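Local coordinates for malonyl CoA-acyl carrier protein transacylase (Synechocystis sp. PCC 6803 substr. Kazusa, PDB 4RR5) that transfers the malonyl group from malonyl-CoA to the holo acyl carrier protein, supplying malonyl-ACP for fatty acid biosynthesis, at residues N218-P223 / K231-Q236; P81-G86 / I254-Y259. All coordinates share one frame; numbering follows the deposited sequence.

Interaction 1. Residues N218-P223 / K231-Q236; sequences NVDPSP and KEKLIQ
Lys233 reaches out from the helix 227-235 and sets its ammonium group among oxygens of the Asp220-Ser222 turn. Its chain, extended beyond CG, spans the space between helix and turn, which suits lysine to delivering charge at a distance. The principal polar contact is the hydrogen bond from Lys233 NZ to Asp220 O, 2.5 Å long; NZ lies in the carbonyl plane, with a C=O...N angle of 153°. A weak bond of 3.2 Å joins the same NZ to Ser222 O, so one ammonium group ties two carbonyls together.

A chi1 of 172° swings the Asp220 carboxylate opposite the backbone N and brings it beside the lysine end, where OD2, the nearer oxygen, forms a salt bridge with Lys233 NZ at 3.2 Å, weak as a hydrogen bond. Arg229, in the same helix, also pairs with Asp220 OD2, and two cations probably favour the ionised carboxylate. Its other oxygen, OD1, accepts the hydroxyl of Ser222, which comes from above the carboxylate plane; a small hydroxyl residue suits so tight a turn.

Van der Waals packing falls to Val219, whose two methyls lie against the backbone at Lys233 and Gln236: CG2 is 3.3 Å from Lys233 O and 3.8 Å from Lys233 CB, while CG1 meets Gln236 O at 3.6 Å. A water completes the join, accepting from Val219 N and donating to Lys233 O at 2.9 Å.

Next to Val219, Asn218 OD1 accepts from the backbone N of Ser88, the probable nucleophile. A lysine bonding two carbonyls thus holds the turn after Asp220 to helix 227-235 near the probable active site of a FabD-type acyltransferase, the Val219 side chain lying about 7 Å from that of His188.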
ATOM      1  N   ASN A 218       1.542   8.331   2.990  1.00 23.63           N
ATOM      2  CA  ASN A 218       1.043   8.533   1.635  1.00 24.24           C
ATOM      3  C   ASN A 218       0.608   9.961   1.309  1.00 22.96           C
ATOM      4  O   ASN A 218       0.924  10.474   0.234  1.00 24.95           O
ATOM      5  CB  ASN A 218      -0.149   7.594   1.354  1.00 29.66           C
ATOM      6  CG  ASN A 218       0.263   6.142   1.116  1.00 26.84           C
ATOM      7  OD1 ASN A 218      -0.594   5.280   0.921  1.00 23.73           O
ATOM      8  ND2 ASN A 218       1.568   5.865   1.146  1.00 25.55           N
ATOM      9  N   VAL A 219      -0.155  10.590   2.197  1.00 21.59           N
ATOM     10  CA  VAL A 219      -0.643  11.939   1.900  1.00 27.82           C
ATOM     11  C   VAL A 219       0.405  13.022   2.164  1.00 29.20           C
ATOM     12  O   VAL A 219       0.253  14.149   1.700  1.00 28.58           O
ATOM     13  CB  VAL A 219      -1.915  12.296   2.705  1.00 27.50           C
ATOM     14  CG1 VAL A 219      -3.090  11.438   2.252  1.00 26.45           C
ATOM     15  CG2 VAL A 219      -1.674  12.183   4.218  1.00 22.33           C
ATOM     16  N   ASP A 220       1.461  12.689   2.904  1.00 27.85           N
ATOM     17  CA  ASP A 220       2.496  13.673   3.231  1.00 29.61           C
ATOM     18  C   ASP A 220       3.797  12.975   3.622  1.00 29.85           C
ATOM     19  O   ASP A 220       4.074  12.763   4.811  1.00 33.54           O
ATOM     20  CB  ASP A 220       2.004  14.611   4.352  1.00 29.95           C
ATOM     21  CG  ASP A 220       3.098  15.549   4.873  1.00 32.54           C
ATOM     22  OD1 ASP A 220       4.085  15.828   4.148  1.00 35.49           O
ATOM     23  OD2 ASP A 220       2.964  16.010   6.021  1.00 32.11           O
ATOM     24  N   PRO A 221       4.604  12.624   2.615  1.00 23.09           N
ATOM     25  CA  PRO A 221       5.764  11.742   2.760  1.00 24.57           C
ATOM     26  C   PRO A 221       6.984  12.415   3.356  1.00 33.22           C
ATOM     27  O   PRO A 221       8.109  12.053   3.007  1.00 32.72           O
ATOM     28  CB  PRO A 221       6.052  11.307   1.323  1.00 28.99           C
ATOM     29  CG  PRO A 221       5.540  12.410   0.497  1.00 29.05           C
ATOM     30  CD  PRO A 221       4.327  12.935   1.208  1.00 27.69           C
ATOM     31  N   SER A 222       6.764  13.388   4.227  1.00 29.83           N
ATOM     32  CA  SER A 222       7.852  13.941   4.999  1.00 35.37           C
ATOM     33  C   SER A 222       7.984  13.049   6.214  1.00 33.04           C
ATOM     34  O   SER A 222       6.987  12.733   6.868  1.00 33.93           O
ATOM     35  CB  SER A 222       7.595  15.403   5.392  1.00 34.47           C
ATOM     36  OG  SER A 222       6.431  15.525   6.197  1.00 37.96           O
ATOM     37  N   PRO A 223       9.213  12.616   6.504  1.00 30.39           N
ATOM     38  CA  PRO A 223       9.474  11.696   7.613  1.00 30.36           C
ATOM     39  C   PRO A 223       8.933  12.228   8.921  1.00 29.03           C
ATOM     40  O   PRO A 223       9.174  13.392   9.212  1.00 33.41           O
ATOM     41  CB  PRO A 223      11.006  11.620   7.657  1.00 32.01           C
ATOM     42  CG  PRO A 223      11.451  12.020   6.290  1.00 31.09           C
ATOM     43  CD  PRO A 223      10.443  13.011   5.798  1.00 27.57           C
ATOM     44  N   LYS A 231      -1.510   9.197  12.682  1.00 27.36           N
ATOM     45  CA  LYS A 231      -2.941   8.918  12.642  1.00 29.86           C
ATOM     46  C   LYS A 231      -3.680   9.929  11.766  1.00 31.90           C
ATOM     47  O   LYS A 231      -4.536   9.565  10.940  1.00 30.63           O
ATOM     48  CB  LYS A 231      -3.549   8.927  14.044  1.00 29.64           C
ATOM     49  CG  LYS A 231      -4.953   8.341  14.064  1.00 31.40           C
ATOM     50  CD  LYS A 231      -5.727   8.669  15.334  1.00 33.04           C
ATOM     51  CE  LYS A 231      -5.002   8.197  16.581  1.00 36.96           C
ATOM     52  NZ  LYS A 231      -5.967   7.999  17.701  1.00 37.93           N
ATOM     53  N   GLU A 232      -3.340  11.200  11.945  1.00 33.16           N
ATOM     54  CA  GLU A 232      -3.926  12.273  11.150  1.00 34.88           C
ATOM     55  C   GLU A 232      -3.674  12.019   9.668  1.00 30.33           C
ATOM     56  O   GLU A 232      -4.597  12.032   8.874  1.00 36.57           O
ATOM     57  CB  GLU A 232      -3.359  13.634  11.569  1.00 37.45           C
ATOM     58  CG  GLU A 232      -4.100  14.844  10.988  1.00 42.51           C
ATOM     59  CD  GLU A 232      -3.242  16.112  10.938  1.00 42.40           C
ATOM     60  OE1 GLU A 232      -2.290  16.254  11.746  1.00 42.57           O
ATOM     61  OE2 GLU A 232      -3.514  16.963  10.065  1.00 49.53           O
ATOM     62  N   LYS A 233      -2.427  11.773   9.299  1.00 26.89           N
ATOM     63  CA  LYS A 233      -2.105  11.457   7.915  1.00 29.45           C
ATOM     64  C   LYS A 233      -2.831  10.185   7.416  1.00 33.03           C
ATOM     65  O   LYS A 233      -3.230  10.097   6.254  1.00 25.30           O
ATOM     66  CB  LYS A 233      -0.598  11.280   7.754  1.00 28.43           C
ATOM     67  CG  LYS A 233       0.249  12.463   8.192  1.00 30.00           C
ATOM     68  CD  LYS A 233       1.687  12.196   7.806  1.00 28.06           C
ATOM     69  CE  LYS A 233       2.632  13.308   8.173  1.00 24.83           C
ATOM     70  NZ  LYS A 233       3.831  13.183   7.304  1.00 26.03           N
ATOM     71  N   LEU A 234      -2.994   9.197   8.293  1.00 29.97           N
ATOM     72  CA  LEU A 234      -3.634   7.952   7.894  1.00 26.44           C
ATOM     73  C   LEU A 234      -5.140   8.171   7.678  1.00 26.64           C
ATOM     74  O   LEU A 234      -5.718   7.716   6.692  1.00 23.16           O
ATOM     75  CB  LEU A 234      -3.377   6.869   8.939  1.00 22.33           C
ATOM     76  CG  LEU A 234      -3.976   5.498   8.625  1.00 25.63           C
ATOM     77  CD1 LEU A 234      -3.248   4.876   7.425  1.00 22.61           C
ATOM     78  CD2 LEU A 234      -3.930   4.574   9.842  1.00 23.58           C
ATOM     79  N   ILE A 235      -5.760   8.889   8.607  1.00 28.67           N
ATOM     80  CA  ILE A 235      -7.165   9.269   8.492  1.00 27.86           C
ATOM     81  C   ILE A 235      -7.440  10.002   7.186  1.00 26.20           C
ATOM     82  O   ILE A 235      -8.498   9.831   6.579  1.00 25.93           O
ATOM     83  CB  ILE A 235      -7.599  10.151   9.690  1.00 31.33           C
ATOM     84  CG1 ILE A 235      -7.817   9.269  10.926  1.00 26.80           C
ATOM     85  CG2 ILE A 235      -8.862  10.965   9.360  1.00 28.60           C
ATOM     86  CD1 ILE A 235      -8.125  10.037  12.165  1.00 27.39           C
ATOM     87  N   GLN A 236      -6.470  10.794   6.739  1.00 23.68           N
ATOM     88  CA  GLN A 236      -6.590  11.518   5.481  1.00 24.44           C
ATOM     89  C   GLN A 236      -6.328  10.651   4.234  1.00 26.55           C
ATOM     90  O   GLN A 236      -6.618  11.059   3.107  1.00 25.63           O
ATOM     91  CB  GLN A 236      -5.641  12.709   5.496  1.00 23.05           C
ATOM     92  CG  GLN A 236      -6.110  13.814   6.425  1.00 29.26           C
ATOM     93  CD  GLN A 236      -5.031  14.836   6.721  1.00 33.49           C
ATOM     94  OE1 GLN A 236      -3.934  14.775   6.169  1.00 39.06           O
ATOM     95  NE2 GLN A 236      -5.338  15.785   7.595  1.00 36.09           N
TER
HETATM   96  O   HOH W   1      -1.092   9.012   4.542  1.00 21.99           O

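Interaction 2. Residues P81-G86 / I254-Y259; sequences PDYVAG and IGATDY
Tyr83, where the strand 83-86 begins, lays its ring against the chain that leaves the helix 244-254. Asp82, just before it, puts CB over one face of that ring, and its OD2 accepts a hydrogen bond from Thr3 N at the start of the neighbouring strand. The opposite face receives Ile254, whose CD1 stands 3.8 Å from the ring centroid and 26° off the normal, a CH-pi contact displaced toward the rim. The closest carbon is Tyr83 CE1, 3.4 Å from CD1. Isoleucine fits because its longer branch can extend to the ring: CG1 lies between the backbone N and the carbonyl carbon (chi1 59°), and CD1 continues outward from it.

Tyr83 begins a strand of a parallel sheet in which 3-7 lies between 83-86 and 258-262, the helix 244-254 covering one side as in an alpha/beta hydrolase-like core. At the CE2 side of the ring, on the same side of its plane as Ile254, Ala256 CB approaches obliquely, 3.6 Å from Tyr83 CE2; the small methyl lets the chain pass close by. Between these two residues the phenol oxygen lies 4.1 Å from Gly255 CA. Glycine is needed there, since phi is positive as the chain leaves the helix, and a CB would collide with both the preceding carbonyl and Tyr83 OH. Replacing Tyr83 with an alanine would probably leave Ile254 CD1 and Ala256 CB without their shared aromatic partner and open a gap beside the helix exit.

Farther along, the small Ala85 packs on Trp244 and Thr247 of that helix, and Gly86 opens the Gly-X-Ser-X-Gly sequence consistent with a nucleophile elbow around Ser88.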
ATOM      1  N   PRO A  81      14.919  -1.741   9.980  1.00 29.93           N
ATOM      2  CA  PRO A  81      14.704  -0.642   9.034  1.00 31.15           C
ATOM      3  C   PRO A  81      15.171   0.698   9.591  1.00 35.74           C
ATOM      4  O   PRO A  81      15.087   0.932  10.797  1.00 38.52           O
ATOM      5  CB  PRO A  81      13.189  -0.645   8.848  1.00 29.59           C
ATOM      6  CG  PRO A  81      12.683  -1.047  10.201  1.00 29.38           C
ATOM      7  CD  PRO A  81      13.714  -2.007  10.785  1.00 27.79           C
ATOM      8  N   ASP A  82      15.665   1.570   8.724  1.00 34.31           N
ATOM      9  CA  ASP A  82      15.947   2.937   9.137  1.00 34.74           C
ATOM     10  C   ASP A  82      14.724   3.795   8.840  1.00 37.55           C
ATOM     11  O   ASP A  82      14.346   4.647   9.639  1.00 40.09           O
ATOM     12  CB  ASP A  82      17.185   3.484   8.424  1.00 43.20           C
ATOM     13  CG  ASP A  82      18.454   2.718   8.782  1.00 43.65           C
ATOM     14  OD1 ASP A  82      18.956   2.905   9.915  1.00 46.37           O
ATOM     15  OD2 ASP A  82      18.947   1.946   7.927  1.00 33.15           O
ATOM     16  N   TYR A  83      14.098   3.541   7.692  1.00 39.54           N
ATOM     17  CA  TYR A  83      12.865   4.221   7.296  1.00 37.15           C
ATOM     18  C   TYR A  83      11.802   3.218   6.862  1.00 35.30           C
ATOM     19  O   TYR A  83      12.135   2.190   6.266  1.00 32.79           O
ATOM     20  CB  TYR A  83      13.137   5.191   6.157  1.00 30.87           C
ATOM     21  CG  TYR A  83      14.379   6.018   6.362  1.00 39.46           C
ATOM     22  CD1 TYR A  83      14.381   7.090   7.249  1.00 42.05           C
ATOM     23  CD2 TYR A  83      15.551   5.736   5.668  1.00 39.16           C
ATOM     24  CE1 TYR A  83      15.517   7.859   7.443  1.00 40.66           C
ATOM     25  CE2 TYR A  83      16.694   6.502   5.852  1.00 46.25           C
ATOM     26  CZ  TYR A  83      16.667   7.562   6.741  1.00 45.55           C
ATOM     27  OH  TYR A  83      17.794   8.331   6.931  1.00 59.08           O
ATOM     28  N   VAL A  84      10.533   3.519   7.149  1.00 29.58           N
ATOM     29  CA  VAL A  84       9.423   2.728   6.616  1.00 28.74           C
ATOM     30  C   VAL A  84       8.406   3.565   5.826  1.00 29.35           C
ATOM     31  O   VAL A  84       8.204   4.758   6.086  1.00 27.11           O
ATOM     32  CB  VAL A  84       8.670   1.969   7.734  1.00 26.49           C
ATOM     33  CG1 VAL A  84       9.603   0.988   8.414  1.00 24.44           C
ATOM     34  CG2 VAL A  84       8.054   2.939   8.746  1.00 24.69           C
ATOM     35  N   ALA A  85       7.786   2.918   4.842  1.00 28.43           N
ATOM     36  CA  ALA A  85       6.663   3.487   4.096  1.00 27.91           C
ATOM     37  C   ALA A  85       5.844   2.321   3.520  1.00 27.70           C
ATOM     38  O   ALA A  85       6.310   1.181   3.523  1.00 23.84           O
ATOM     39  CB  ALA A  85       7.148   4.418   2.995  1.00 21.60           C
ATOM     40  N   GLY A  86       4.636   2.596   3.041  1.00 22.46           N
ATOM     41  CA  GLY A  86       3.817   1.551   2.458  1.00 18.53           C
ATOM     42  C   GLY A  86       2.811   2.140   1.507  1.00 17.62           C
ATOM     43  O   GLY A  86       2.327   3.242   1.719  1.00 20.73           O
ATOM     44  N   ILE A 254      16.937  11.967   2.260  1.00 42.50           N
ATOM     45  CA  ILE A 254      17.139  12.100   3.700  1.00 46.42           C
ATOM     46  C   ILE A 254      18.241  11.154   4.179  1.00 44.72           C
ATOM     47  O   ILE A 254      18.609  11.177   5.356  1.00 41.56           O
ATOM     48  CB  ILE A 254      15.853  11.831   4.523  1.00 44.78           C
ATOM     49  CG1 ILE A 254      15.313  10.419   4.257  1.00 43.47           C
ATOM     50  CG2 ILE A 254      14.812  12.893   4.250  1.00 40.33           C
ATOM     51  CD1 ILE A 254      14.150  10.030   5.150  1.00 38.26           C
ATOM     52  N   GLY A 255      18.754  10.321   3.275  1.00 39.68           N
ATOM     53  CA  GLY A 255      19.874   9.456   3.608  1.00 44.46           C
ATOM     54  C   GLY A 255      19.869   8.024   3.090  1.00 49.03           C
ATOM     55  O   GLY A 255      20.926   7.409   2.956  1.00 50.81           O
ATOM     56  N   ALA A 256      18.690   7.484   2.802  1.00 48.85           N
ATOM     57  CA  ALA A 256      18.553   6.059   2.514  1.00 41.03           C
ATOM     58  C   ALA A 256      19.346   5.613   1.289  1.00 42.65           C
ATOM     59  O   ALA A 256      19.231   6.188   0.214  1.00 50.23           O
ATOM     60  CB  ALA A 256      17.089   5.707   2.343  1.00 41.79           C
ATOM     61  N   THR A 257      20.136   4.561   1.468  1.00 45.14           N
ATOM     62  CA  THR A 257      21.006   4.027   0.421  1.00 41.91           C
ATOM     63  C   THR A 257      20.429   2.761  -0.194  1.00 37.99           C
ATOM     64  O   THR A 257      20.726   2.408  -1.342  1.00 42.75           O
ATOM     65  CB  THR A 257      22.404   3.720   0.992  1.00 41.29           C
ATOM     66  OG1 THR A 257      22.337   2.560   1.826  1.00 41.66           O
ATOM     67  CG2 THR A 257      22.861   4.868   1.845  1.00 41.77           C
ATOM     68  N   ASP A 258      19.605   2.071   0.589  1.00 42.91           N
ATOM     69  CA  ASP A 258      18.984   0.818   0.163  1.00 38.03           C
ATOM     70  C   ASP A 258      17.490   0.832   0.395  1.00 32.84           C
ATOM     71  O   ASP A 258      16.985   1.464   1.327  1.00 32.78           O
ATOM     72  CB  ASP A 258      19.589  -0.373   0.903  1.00 37.06           C
ATOM     73  CG  ASP A 258      21.082  -0.466   0.730  1.00 38.60           C
ATOM     74  OD1 ASP A 258      21.802   0.212   1.495  1.00 42.36           O
ATOM     75  OD2 ASP A 258      21.531  -1.217  -0.159  1.00 32.62           O
ATOM     76  N   TYR A 259      16.804   0.057  -0.430  1.00 34.54           N
ATOM     77  CA  TYR A 259      15.364   0.107  -0.574  1.00 30.09           C
ATOM     78  C   TYR A 259      14.839  -1.316  -0.706  1.00 30.55           C
ATOM     79  O   TYR A 259      15.077  -1.973  -1.723  1.00 29.77           O
ATOM     80  CB  TYR A 259      15.048   0.953  -1.801  1.00 35.11           C
ATOM     81  CG  TYR A 259      13.610   1.164  -2.228  1.00 33.68           C
ATOM     82  CD1 TYR A 259      12.896   2.272  -1.788  1.00 29.07           C
ATOM     83  CD2 TYR A 259      13.006   0.321  -3.163  1.00 29.19           C
ATOM     84  CE1 TYR A 259      11.606   2.512  -2.226  1.00 29.82           C
ATOM     85  CE2 TYR A 259      11.709   0.552  -3.598  1.00 31.77           C
ATOM     86  CZ  TYR A 259      11.024   1.652  -3.130  1.00 25.93           C
ATOM     87  OH  TYR A 259       9.752   1.908  -3.552  1.00 23.91           O
TER

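From the N terminus the chain first supplies 81-86, a strand of the parallel sheet that leads into the probable nucleophile turn. A long excursion follows, through the separate mixed sheet and back, before 254-259 returns to 81-86, where interaction 2 closes the loop. Interaction 1 is nested inside that loop: 218-223 and 231-236 close a short one of their own, so the contacts do not cross. They meet directly at two places, where Asn218 ND2 probably bonds to Gly86 O and where Pro223 packs on Ile254. Together they tie the probable nucleophile turn and helix 227-235 to the main sheet and helix 244-254.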